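Local coordinates for protein Exo-1,3/1,4-beta-glucanase (PDB 3RRX) that probably hydrolyses beta-1,3- and beta-1,4-linked glucans from their chain ends, as a glycoside hydrolase of family 3, at residues E507-L512 / V537-N542. The protein carries 1 engineered substitution. Sequence-based numbering, arbitrary orientation.
Sequences ETKHAL and VNKELN
The carboxylate of E540 meets K509 through the syn lone pair of OE2, with NZ of K509 2.8 Å from OE2 of E540 in a hydrogen-bonded salt bridge. CB of L512 stands off to one face, 3.9 Å from OE2 of E540. Water 2 gives OE2 a second donor and takes the backbone N-H of L512, while water 1 donates to OE1 of E540, 2.7 Å away, and accepts from N of K539. Both oxygens are thus held, which should fix how the carboxylate is turned. E540 gets there by bending at its second torsion (chi2 80°); K509 folds at chi2 and chi3 and crosses it at about a right angle. Beside this polar group, both branches of the L512 fork bear on K539 near the start of the other helix: CD1 lies 3.6 Å from O of K539, and CD2 packs 3.8 Å from CB of K539. The ammonium groups of K509 and K539 approach each other, but both are paired with E503, which probably offsets their like charge. Two successive beta-alpha-beta crossovers meet here in the family 3 C-terminal domain: helix 510-520 leads from strand 482-488 to 525-530, and helix 538-542 from there to 546-551.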
loop_
_atom_site.group_PDB
_atom_site.type_symbol
_atom_site.label_atom_id
_atom_site.label_comp_id
_atom_site.label_asym_id
_atom_site.label_seq_id
_atom_site.Cartn_x
_atom_site.Cartn_y
_atom_site.Cartn_z
ATOM N N GLU A 507 27.593 2.549 1.600
ATOM C CA GLU A 507 28.525 1.983 2.572
ATOM C C GLU A 507 29.393 0.849 2.011
ATOM O O GLU A 507 30.520 0.655 2.459
ATOM C CB GLU A 507 27.757 1.502 3.809
ATOM C CG GLU A 507 28.626 0.939 4.917
ATOM C CD GLU A 507 29.467 2.003 5.595
ATOM O OE1 GLU A 507 29.082 3.193 5.542
ATOM O OE2 GLU A 507 30.514 1.648 6.179
ATOM N N THR A 508 28.881 0.108 1.029
ATOM C CA THR A 508 29.570 -1.098 0.560
ATOM C C THR A 508 29.825 -1.139 -0.950
ATOM O O THR A 508 30.809 -1.726 -1.396
ATOM C CB THR A 508 28.796 -2.386 0.943
ATOM O OG1 THR A 508 27.520 -2.384 0.295
ATOM C CG2 THR A 508 28.595 -2.478 2.454
ATOM N N LYS A 509 28.936 -0.533 -1.730
ATOM C CA LYS A 509 29.025 -0.586 -3.187
ATOM C C LYS A 509 29.249 -2.017 -3.663
ATOM O O LYS A 509 30.021 -2.258 -4.583
ATOM C CB LYS A 509 30.145 0.329 -3.713
ATOM C CG LYS A 509 30.066 1.779 -3.237
ATOM C CD LYS A 509 28.694 2.419 -3.499
ATOM C CE LYS A 509 28.344 2.434 -4.980
ATOM N NZ LYS A 509 27.112 3.255 -5.260
ATOM N N HIS A 510 28.563 -2.966 -3.032
ATOM C CA HIS A 510 28.738 -4.377 -3.345
ATOM C C HIS A 510 28.211 -4.717 -4.742
ATOM O O HIS A 510 28.853 -5.443 -5.494
ATOM C CB HIS A 510 28.048 -5.240 -2.278
ATOM C CG HIS A 510 28.286 -6.711 -2.433
ATOM N ND1 HIS A 510 27.363 -7.558 -3.010
ATOM C CD2 HIS A 510 29.338 -7.487 -2.078
ATOM C CE1 HIS A 510 27.836 -8.793 -3.002
ATOM N NE2 HIS A 510 29.033 -8.777 -2.444
ATOM N N ALA A 511 27.043 -4.193 -5.100
ATOM C CA ALA A 511 26.485 -4.484 -6.419
ATOM C C ALA A 511 27.367 -3.905 -7.531
ATOM O O ALA A 511 27.570 -4.534 -8.574
ATOM C CB ALA A 511 25.050 -3.954 -6.527
ATOM N N LEU A 512 27.876 -2.698 -7.314
ATOM C CA LEU A 512 28.776 -2.067 -8.279
ATOM C C LEU A 512 30.000 -2.935 -8.588
ATOM O O LEU A 512 30.388 -3.073 -9.753
ATOM C CB LEU A 512 29.202 -0.680 -7.791
ATOM C CG LEU A 512 30.157 0.095 -8.716
ATOM C CD1 LEU A 512 29.497 0.355 -10.058
ATOM C CD2 LEU A 512 30.600 1.405 -8.072
ATOM N N VAL A 537 22.295 6.526 -8.735
ATOM C CA VAL A 537 22.950 5.313 -9.246
ATOM C C VAL A 537 23.851 5.567 -10.464
ATOM O O VAL A 537 24.022 4.685 -11.307
ATOM C CB VAL A 537 21.910 4.217 -9.614
ATOM C CG1 VAL A 537 21.252 3.637 -8.358
ATOM C CG2 VAL A 537 20.844 4.778 -10.550
ATOM N N ASN A 538 24.437 6.761 -10.560
ATOM C CA ASN A 538 25.286 7.075 -11.710
ATOM C C ASN A 538 26.388 6.038 -11.936
ATOM O O ASN A 538 26.653 5.640 -13.074
ATOM C CB ASN A 538 25.896 8.482 -11.587
ATOM C CG ASN A 538 24.860 9.590 -11.764
ATOM O OD1 ASN A 538 23.653 9.348 -11.696
ATOM N ND2 ASN A 538 25.331 10.812 -11.987
ATOM N N LYS A 539 27.031 5.601 -10.858
ATOM C CA LYS A 539 28.096 4.603 -10.971
ATOM C C LYS A 539 27.577 3.299 -11.555
ATOM O O LYS A 539 28.203 2.706 -12.439
ATOM C CB LYS A 539 28.756 4.345 -9.615
ATOM C CG LYS A 539 29.435 5.569 -9.012
ATOM C CD LYS A 539 29.855 5.321 -7.572
ATOM C CE LYS A 539 30.457 6.570 -6.940
ATOM N NZ LYS A 539 30.720 6.333 -5.486
ATOM N N GLU A 540 26.436 2.829 -11.051
ATOM C CA GLU A 540 25.888 1.567 -11.531
ATOM C C GLU A 540 25.393 1.715 -12.966
ATOM O O GLU A 540 25.532 0.796 -13.774
ATOM C CB GLU A 540 24.748 1.074 -10.608
ATOM C CG GLU A 540 25.224 0.625 -9.222
ATOM C CD GLU A 540 25.471 1.788 -8.273
ATOM O OE1 GLU A 540 25.120 2.934 -8.627
ATOM O OE2 GLU A 540 26.021 1.561 -7.168
ATOM N N LEU A 541 24.808 2.870 -13.284
ATOM C CA LEU A 541 24.378 3.143 -14.656
ATOM C C LEU A 541 25.564 3.069 -15.621
ATOM O O LEU A 541 25.454 2.511 -16.716
ATOM C CB LEU A 541 23.727 4.530 -14.754
ATOM C CG LEU A 541 22.241 4.609 -14.374
ATOM C CD1 LEU A 541 21.838 6.067 -14.069
ATOM C CD2 LEU A 541 21.386 4.026 -15.489
ATOM N N ASN A 542 26.694 3.641 -15.213
ATOM C CA ASN A 542 27.891 3.629 -16.055
ATOM C C ASN A 542 28.408 2.207 -16.285
ATOM O O ASN A 542 29.016 1.919 -17.313
ATOM C CB ASN A 542 28.999 4.468 -15.436
ATOM C CG ASN A 542 28.743 5.958 -15.563
ATOM O OD1 ASN A 542 27.907 6.399 -16.359
ATOM N ND2 ASN A 542 29.464 6.743 -14.773
HETATM O O HOH W 1 26.114 5.308 -7.779
HETATM O O HOH W 2 26.687 -0.667 -5.441
#